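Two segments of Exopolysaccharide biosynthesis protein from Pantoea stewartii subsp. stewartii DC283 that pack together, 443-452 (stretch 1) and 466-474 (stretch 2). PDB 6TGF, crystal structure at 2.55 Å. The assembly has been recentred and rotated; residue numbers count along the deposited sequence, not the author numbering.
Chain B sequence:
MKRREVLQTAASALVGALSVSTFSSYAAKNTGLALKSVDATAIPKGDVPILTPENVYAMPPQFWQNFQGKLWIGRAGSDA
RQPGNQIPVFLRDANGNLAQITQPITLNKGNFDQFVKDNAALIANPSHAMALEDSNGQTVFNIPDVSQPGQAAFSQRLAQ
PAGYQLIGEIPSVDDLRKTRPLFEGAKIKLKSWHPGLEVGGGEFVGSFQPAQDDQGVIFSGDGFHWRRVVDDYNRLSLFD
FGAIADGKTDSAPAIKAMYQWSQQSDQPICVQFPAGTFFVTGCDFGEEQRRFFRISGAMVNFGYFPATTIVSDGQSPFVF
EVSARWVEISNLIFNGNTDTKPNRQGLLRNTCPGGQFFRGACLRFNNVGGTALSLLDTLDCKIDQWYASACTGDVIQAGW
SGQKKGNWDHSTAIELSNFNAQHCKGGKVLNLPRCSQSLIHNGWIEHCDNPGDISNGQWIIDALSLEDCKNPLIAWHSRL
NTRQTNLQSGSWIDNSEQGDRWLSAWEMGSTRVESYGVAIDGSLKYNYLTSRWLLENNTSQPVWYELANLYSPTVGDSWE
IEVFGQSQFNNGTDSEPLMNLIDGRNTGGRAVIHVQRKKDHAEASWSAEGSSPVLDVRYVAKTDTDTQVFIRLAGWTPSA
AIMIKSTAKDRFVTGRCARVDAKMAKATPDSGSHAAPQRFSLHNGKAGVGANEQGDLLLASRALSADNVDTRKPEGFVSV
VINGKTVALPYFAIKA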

# COMPACT_ATOMS: atom_id res chain seq x y z
N GLY B 443 6.90 1.93 -9.85
CA GLY B 443 7.74 3.10 -10.17
C GLY B 443 8.15 3.13 -11.63
O GLY B 443 8.43 2.05 -12.18
N TRP B 444 8.19 4.33 -12.22
CA TRP B 444 8.61 4.58 -13.63
C TRP B 444 9.83 5.51 -13.64
O TRP B 444 9.77 6.57 -12.99
CB TRP B 444 7.45 5.15 -14.45
CG TRP B 444 6.33 4.19 -14.70
CD1 TRP B 444 5.42 3.74 -13.80
CD2 TRP B 444 6.00 3.58 -15.96
NE1 TRP B 444 4.54 2.88 -14.41
CE2 TRP B 444 4.87 2.76 -15.73
CE3 TRP B 444 6.54 3.63 -17.25
CZ2 TRP B 444 4.28 2.01 -16.74
CZ3 TRP B 444 5.95 2.88 -18.25
CH2 TRP B 444 4.83 2.09 -18.00
N ILE B 445 10.89 5.12 -14.34
CA ILE B 445 12.08 5.98 -14.64
C ILE B 445 12.25 6.00 -16.16
O ILE B 445 12.70 4.97 -16.72
CB ILE B 445 13.34 5.48 -13.90
CG1 ILE B 445 13.12 5.41 -12.39
CG2 ILE B 445 14.54 6.35 -14.26
CD1 ILE B 445 14.18 4.64 -11.64
N GLU B 446 11.90 7.11 -16.80
CA GLU B 446 11.86 7.26 -18.28
C GLU B 446 12.82 8.37 -18.72
O GLU B 446 12.79 9.45 -18.09
CB GLU B 446 10.43 7.57 -18.75
CG GLU B 446 9.37 6.74 -18.05
CD GLU B 446 8.01 6.79 -18.72
OE1 GLU B 446 7.90 6.29 -19.86
OE2 GLU B 446 7.07 7.35 -18.12
N HIS B 447 13.63 8.10 -19.74
CA HIS B 447 14.52 9.09 -20.42
C HIS B 447 15.53 9.68 -19.43
O HIS B 447 15.98 10.82 -19.67
CB HIS B 447 13.67 10.17 -21.11
CG HIS B 447 12.42 9.64 -21.74
ND1 HIS B 447 12.43 8.89 -22.90
CD2 HIS B 447 11.12 9.76 -21.38
CE1 HIS B 447 11.19 8.57 -23.22
NE2 HIS B 447 10.37 9.09 -22.31
N CYS B 448 15.88 8.93 -18.38
CA CYS B 448 16.87 9.33 -17.34
C CYS B 448 18.20 8.61 -17.62
O CYS B 448 18.18 7.38 -17.80
CB CYS B 448 16.38 8.98 -15.94
SG CYS B 448 14.86 9.85 -15.47
N ASP B 449 19.31 9.36 -17.65
CA ASP B 449 20.65 8.85 -18.02
C ASP B 449 21.09 7.76 -17.03
O ASP B 449 21.62 6.73 -17.50
CB ASP B 449 21.70 9.97 -18.07
CG ASP B 449 21.73 10.71 -19.40
OD1 ASP B 449 20.80 10.52 -20.21
OD2 ASP B 449 22.69 11.48 -19.61
N ASN B 450 20.88 7.98 -15.73
CA ASN B 450 21.36 7.09 -14.64
C ASN B 450 20.21 6.78 -13.69
O ASN B 450 20.00 7.50 -12.71
CB ASN B 450 22.55 7.73 -13.91
CG ASN B 450 23.73 7.96 -14.81
OD1 ASN B 450 24.35 7.01 -15.29
ND2 ASN B 450 24.06 9.21 -15.06
N PRO B 451 19.41 5.72 -13.96
CA PRO B 451 18.44 5.20 -12.99
C PRO B 451 19.03 5.10 -11.58
O PRO B 451 18.30 5.29 -10.62
CB PRO B 451 18.10 3.82 -13.57
CG PRO B 451 18.21 4.03 -15.06
CD PRO B 451 19.36 4.99 -15.24
N GLY B 452 20.34 4.80 -11.49
CA GLY B 452 21.16 5.03 -10.28
C GLY B 452 21.79 3.75 -9.75
O GLY B 452 22.06 2.84 -10.56
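Stretch 2 466-474: LEDCKNPLI

Stretch 2 lies alongside stretch 1 as a parallel neighbour, a short β ladder that gives way to two turns of matching shape and closes with a further backbone hydrogen bond. Ile445 pairs with Leu466 (CA to CA 5.0 Å) and Glu446 with Glu467 (CA to CA 4.7 Å). Both hydrogen bonds of this ladder pass through Glu467: its N donates to Ile445 O at 3.2 Å, and its O accepts from His447 N at 3.0 Å. His447 and Asp468 then both leave the strand with positive phi (60° and 59°), so the two chains turn together, and His447 ND1 donates to Asp468 OD2 at 2.9 Å.

Beyond the turn, Asn471 N donates to Asp449 O at 3.0 Å, while Asn471 ND2 makes a weak hydrogen bond to Asn450 OD1, also at 3.0 Å. At the far end Ile474 N reaches Gly452 O at 2.8 Å.

On the buried side, Leu466 CD2 packs 3.7 Å from Ile445 CB and 4.0 Å from Pro451 CB. Pro451 points toward stretch 2, its CG 3.7 Å from Cys469 CB and its CB 3.9 Å from Leu473 CB. The other face of the ladder carries two acidic side chains, with Glu446 OE1 and Glu467 OE2 only 3.1 Å apart, a like-charge approach without a hydrogen bond between them.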

# COMPACT_ATOMS: atom_id res chain seq x y z
N LEU B 466 11.73 0.81 -16.41
CA LEU B 466 12.83 1.63 -16.99
C LEU B 466 12.63 1.68 -18.51
O LEU B 466 12.61 0.61 -19.14
CB LEU B 466 14.18 0.99 -16.64
CG LEU B 466 14.42 0.74 -15.15
CD1 LEU B 466 15.65 -0.14 -14.94
CD2 LEU B 466 14.57 2.04 -14.39
N GLU B 467 12.43 2.88 -19.07
CA GLU B 467 12.17 3.10 -20.52
C GLU B 467 13.13 4.17 -21.05
O GLU B 467 13.14 5.28 -20.49
CB GLU B 467 10.71 3.52 -20.75
CG GLU B 467 9.71 2.43 -20.39
CD GLU B 467 8.33 2.61 -21.01
OE1 GLU B 467 7.53 1.65 -20.97
OE2 GLU B 467 8.04 3.72 -21.52
N ASP B 468 13.91 3.83 -22.08
CA ASP B 468 14.79 4.75 -22.83
C ASP B 468 15.81 5.39 -21.88
O ASP B 468 16.11 6.59 -22.04
CB ASP B 468 13.97 5.81 -23.58
CG ASP B 468 14.79 6.66 -24.54
OD1 ASP B 468 15.56 6.07 -25.33
OD2 ASP B 468 14.66 7.89 -24.49
N CYS B 469 16.33 4.62 -20.93
CA CYS B 469 17.38 5.05 -19.96
C CYS B 469 18.76 4.71 -20.52
O CYS B 469 19.00 3.52 -20.81
CB CYS B 469 17.16 4.42 -18.59
SG CYS B 469 15.73 5.12 -17.72
N LYS B 470 19.62 5.72 -20.68
CA LYS B 470 20.94 5.62 -21.36
C LYS B 470 21.76 4.48 -20.74
O LYS B 470 22.30 3.66 -21.50
CB LYS B 470 21.70 6.94 -21.25
CG LYS B 470 23.00 7.00 -22.04
CD LYS B 470 23.74 8.31 -21.90
CE LYS B 470 25.07 8.30 -22.63
NZ LYS B 470 25.70 9.64 -22.61
N ASN B 471 21.83 4.44 -19.40
CA ASN B 471 22.67 3.49 -18.63
C ASN B 471 21.78 2.54 -17.85
O ASN B 471 20.60 2.82 -17.62
CB ASN B 471 23.64 4.24 -17.72
CG ASN B 471 24.62 5.10 -18.49
OD1 ASN B 471 25.36 4.60 -19.33
ND2 ASN B 471 24.62 6.39 -18.21
N PRO B 472 22.30 1.36 -17.42
CA PRO B 472 21.53 0.46 -16.57
C PRO B 472 21.41 0.97 -15.13
O PRO B 472 22.26 1.73 -14.70
CB PRO B 472 22.35 -0.84 -16.60
CG PRO B 472 23.77 -0.38 -16.85
CD PRO B 472 23.63 0.83 -17.75
N LEU B 473 20.36 0.55 -14.43
CA LEU B 473 20.27 0.62 -12.94
C LEU B 473 21.37 -0.30 -12.39
O LEU B 473 21.31 -1.51 -12.67
CB LEU B 473 18.88 0.19 -12.48
CG LEU B 473 18.68 0.05 -10.97
CD1 LEU B 473 18.88 1.38 -10.27
CD2 LEU B 473 17.31 -0.52 -10.65
N ILE B 474 22.35 0.27 -11.68
CA ILE B 474 23.50 -0.49 -11.10
C ILE B 474 23.00 -1.23 -9.85
O ILE B 474 22.63 -0.55 -8.87
CB ILE B 474 24.69 0.44 -10.80
CG1 ILE B 474 25.15 1.22 -12.03
CG2 ILE B 474 25.84 -0.34 -10.17
CD1 ILE B 474 25.69 0.37 -13.16